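Local coordinates for iron binding protein FbpA (Mannheimia haemolytica, PDB 1Q35) that binds ferric iron in the periplasm, probably to deliver it to a membrane transporter for uptake into the cell, at residues Y198-M203 / S211-A216. Residues are numbered along the deposited sequence; the frame is centred on the assembly and turned at random.
Sequences YYYGKM and SWAEAA. With FMT (formic acid), chain C.
Y200 reaches from helix 198-205 past helix 210-214 to A216, the first residue of strand 216-219, where its hydroxyl OH donates a hydrogen bond to the carbonyl O of A216, 2.7 Å away. The donor stands above the carbonyl plane, 39° out of it, and the C=O...donor angle is 139°. With CG anti to the backbone N (chi1 -162°), the phenol is carried toward the 211-216 segment. The carbonyl O of A213, which accepts the backbone N-H of A216, also lies 2.9 Å from Y200 OH.

Apolar packing backs up this polar link. The A213 methyl CB lies over one face of the Y200 ring, a CH-pi contact 4.1 Å from the centroid, and also meets M203 CB at 4.0 Å. M203 SD, in turn, lies at the edge of the W212 indole, 3.8 Å from CE3, in a Met-aromatic contact; the two side chains cross at about a right angle.

In the same segment, Y198 and Y199 bind ferric iron, with Y142, in the iron-bound protein; here Y198 OH makes a weak hydrogen bond to formic acid O2, probably from the crystallisation liquor. The packing thus joins the tyrosine-bearing segment of a periplasmic binding protein's iron site to strand 216-219.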
ATOM      1  N   TYR A 198      -3.972  -5.089  -5.747  1.00  7.68           N
ATOM      2  CA  TYR A 198      -3.006  -5.708  -6.655  1.00  7.81           C
ATOM      3  C   TYR A 198      -2.759  -7.177  -6.308  1.00  7.92           C
ATOM      4  O   TYR A 198      -2.445  -7.974  -7.185  1.00  8.12           O
ATOM      5  CB  TYR A 198      -1.681  -4.914  -6.715  1.00  7.90           C
ATOM      6  CG  TYR A 198      -1.034  -4.688  -5.375  1.00  8.10           C
ATOM      7  CD1 TYR A 198      -1.377  -3.581  -4.605  1.00  8.14           C
ATOM      8  CD2 TYR A 198      -0.113  -5.584  -4.853  1.00  8.54           C
ATOM      9  CE1 TYR A 198      -0.827  -3.371  -3.370  1.00  8.63           C
ATOM     10  CE2 TYR A 198       0.457  -5.379  -3.604  1.00  8.89           C
ATOM     11  CZ  TYR A 198       0.082  -4.264  -2.866  1.00  8.67           C
ATOM     12  OH  TYR A 198       0.591  -4.027  -1.611  1.00  9.32           O
ATOM     13  N   TYR A 199      -2.929  -7.545  -5.045  1.00  7.95           N
ATOM     14  CA  TYR A 199      -2.760  -8.942  -4.651  1.00  8.25           C
ATOM     15  C   TYR A 199      -3.735  -9.887  -5.362  1.00  8.30           C
ATOM     16  O   TYR A 199      -3.412 -11.051  -5.563  1.00  8.59           O
ATOM     17  CB  TYR A 199      -2.880  -9.115  -3.129  1.00  8.29           C
ATOM     18  CG  TYR A 199      -1.691  -8.578  -2.364  1.00  8.61           C
ATOM     19  CD1 TYR A 199      -1.851  -7.608  -1.380  1.00  8.70           C
ATOM     20  CD2 TYR A 199      -0.406  -9.039  -2.619  1.00  9.70           C
ATOM     21  CE1 TYR A 199      -0.764  -7.106  -0.678  1.00  9.95           C
ATOM     22  CE2 TYR A 199       0.686  -8.539  -1.922  1.00 10.51           C
ATOM     23  CZ  TYR A 199       0.495  -7.580  -0.950  1.00 10.51           C
ATOM     24  OH  TYR A 199       1.564  -7.074  -0.246  1.00 11.61           O
ATOM     25  N   TYR A 200      -4.920  -9.407  -5.730  1.00  8.44           N
ATOM     26  CA  TYR A 200      -5.870 -10.236  -6.474  1.00  8.69           C
ATOM     27  C   TYR A 200      -5.270 -10.662  -7.814  1.00  8.84           C
ATOM     28  O   TYR A 200      -5.353 -11.832  -8.197  1.00  9.45           O
ATOM     29  CB  TYR A 200      -7.184  -9.491  -6.670  1.00  8.80           C
ATOM     30  CG  TYR A 200      -8.347 -10.378  -7.043  1.00  9.06           C
ATOM     31  CD1 TYR A 200      -8.886 -10.349  -8.317  1.00 11.02           C
ATOM     32  CD2 TYR A 200      -8.926 -11.234  -6.111  1.00  8.60           C
ATOM     33  CE1 TYR A 200      -9.963 -11.158  -8.666  1.00 11.34           C
ATOM     34  CE2 TYR A 200     -10.008 -12.043  -6.451  1.00  9.18           C
ATOM     35  CZ  TYR A 200     -10.521 -11.996  -7.726  1.00 10.11           C
ATOM     36  OH  TYR A 200     -11.591 -12.795  -8.075  1.00 11.65           O
ATOM     37  N   GLY A 201      -4.646  -9.723  -8.520  1.00  8.94           N
ATOM     38  CA  GLY A 201      -3.967 -10.029  -9.767  1.00  9.25           C
ATOM     39  C   GLY A 201      -2.744 -10.911  -9.584  1.00  9.36           C
ATOM     40  O   GLY A 201      -2.510 -11.832 -10.369  1.00  9.69           O
ATOM     41  N   LYS A 202      -1.959 -10.646  -8.547  1.00  9.31           N
ATOM     42  CA  LYS A 202      -0.815 -11.499  -8.240  1.00  9.52           C
ATOM     43  C   LYS A 202      -1.252 -12.946  -8.004  1.00  9.77           C
ATOM     44  O   LYS A 202      -0.607 -13.872  -8.483  1.00 10.53           O
ATOM     45  CB  LYS A 202      -0.055 -10.984  -7.019  1.00  9.57           C
ATOM     46  CG  LYS A 202       0.670  -9.654  -7.226  1.00  9.84           C
ATOM     47  CD  LYS A 202       1.681  -9.680  -8.370  1.00 10.66           C
ATOM     48  CE  LYS A 202       2.798 -10.693  -8.151  1.00 11.09           C
ATOM     49  NZ  LYS A 202       3.661 -10.864  -9.350  1.00 12.18           N
ATOM     50  N   MET A 203      -2.340 -13.146  -7.267  1.00  9.66           N
ATOM     51  CA  MET A 203      -2.834 -14.499  -6.986  1.00  9.84           C
ATOM     52  C   MET A 203      -3.315 -15.178  -8.266  1.00 10.20           C
ATOM     53  O   MET A 203      -3.017 -16.350  -8.500  1.00 10.54           O
ATOM     54  CB  MET A 203      -3.944 -14.473  -5.934  1.00  9.78           C
ATOM     55  CG  MET A 203      -3.434 -14.180  -4.534  1.00  9.93           C
ATOM     56  SD  MET A 203      -4.704 -14.239  -3.252  1.00  9.89           S
ATOM     57  CE  MET A 203      -5.693 -12.792  -3.658  1.00 10.88           C
ATOM     58  N   SER A 211      -6.563 -20.373  -7.323  1.00 12.86           N
ATOM     59  CA  SER A 211      -7.795 -20.916  -6.743  1.00 12.84           C
ATOM     60  C   SER A 211      -8.301 -20.076  -5.569  1.00 12.14           C
ATOM     61  O   SER A 211      -9.505 -20.038  -5.305  1.00 12.18           O
ATOM     62  CB  SER A 211      -7.608 -22.377  -6.301  1.00 13.22           C
ATOM     63  OG  SER A 211      -6.711 -22.490  -5.214  1.00 14.74           O
ATOM     64  N   TRP A 212      -7.388 -19.404  -4.869  1.00 11.58           N
ATOM     65  CA  TRP A 212      -7.778 -18.501  -3.789  1.00 11.42           C
ATOM     66  C   TRP A 212      -8.571 -17.329  -4.367  1.00 11.02           C
ATOM     67  O   TRP A 212      -9.673 -17.027  -3.913  1.00 11.15           O
ATOM     68  CB  TRP A 212      -6.572 -17.964  -3.009  1.00 11.57           C
ATOM     69  CG  TRP A 212      -5.564 -18.974  -2.533  1.00 12.30           C
ATOM     70  CD1 TRP A 212      -5.625 -20.342  -2.633  1.00 12.97           C
ATOM     71  CD2 TRP A 212      -4.330 -18.677  -1.881  1.00 13.43           C
ATOM     72  NE1 TRP A 212      -4.495 -20.901  -2.088  1.00 13.94           N
ATOM     73  CE2 TRP A 212      -3.683 -19.903  -1.618  1.00 13.92           C
ATOM     74  CE3 TRP A 212      -3.697 -17.490  -1.492  1.00 14.15           C
ATOM     75  CZ2 TRP A 212      -2.444 -19.976  -0.978  1.00 14.88           C
ATOM     76  CZ3 TRP A 212      -2.469 -17.561  -0.859  1.00 14.73           C
ATOM     77  CH2 TRP A 212      -1.854 -18.796  -0.608  1.00 15.28           C
ATOM     78  N   ALA A 213      -8.002 -16.681  -5.382  1.00 10.73           N
ATOM     79  CA  ALA A 213      -8.662 -15.558  -6.037  1.00 10.68           C
ATOM     80  C   ALA A 213      -9.977 -15.973  -6.684  1.00 10.71           C
ATOM     81  O   ALA A 213     -10.949 -15.238  -6.617  1.00 10.57           O
ATOM     82  CB  ALA A 213      -7.743 -14.926  -7.067  1.00 10.84           C
ATOM     83  N   GLU A 214     -10.006 -17.154  -7.303  1.00 11.04           N
ATOM     84  CA  GLU A 214     -11.208 -17.634  -7.981  1.00 11.57           C
ATOM     85  C   GLU A 214     -12.380 -17.861  -7.029  1.00 10.98           C
ATOM     86  O   GLU A 214     -13.531 -17.814  -7.452  1.00 11.45           O
ATOM     87  CB  GLU A 214     -10.905 -18.915  -8.770  1.00 12.18           C
ATOM     88  CG  GLU A 214     -10.053 -18.658 -10.005  1.00 14.86           C
ATOM     89  CD  GLU A 214      -9.472 -19.913 -10.634  1.00 17.75           C
ATOM     90  OE1 GLU A 214      -9.053 -19.822 -11.804  1.00 20.65           O
ATOM     91  OE2 GLU A 214      -9.417 -20.975  -9.976  1.00 19.06           O
ATOM     92  N   ALA A 215     -12.083 -18.094  -5.753  1.00 10.22           N
ATOM     93  CA  ALA A 215     -13.107 -18.263  -4.726  1.00 10.03           C
ATOM     94  C   ALA A 215     -13.614 -16.942  -4.147  1.00  9.73           C
ATOM     95  O   ALA A 215     -14.490 -16.950  -3.295  1.00  9.95           O
ATOM     96  CB  ALA A 215     -12.574 -19.130  -3.613  1.00 10.47           C
ATOM     97  N   ALA A 216     -13.063 -15.817  -4.604  1.00  9.49           N
ATOM     98  CA  ALA A 216     -13.374 -14.514  -4.030  1.00  9.41           C
ATOM     99  C   ALA A 216     -13.743 -13.506  -5.108  1.00  9.23           C
ATOM    100  O   ALA A 216     -13.422 -13.683  -6.284  1.00  9.66           O
ATOM    101  CB  ALA A 216     -12.189 -14.003  -3.207  1.00  9.47           C
TER
HETATM  102  C   FMT C1001       4.067  -4.624  -1.509  1.00 10.81           C
HETATM  103  O1  FMT C1001       5.340  -4.613  -1.875  1.00 10.75           O
HETATM  104  O2  FMT C1001       3.250  -4.023  -2.183  1.00 11.13           O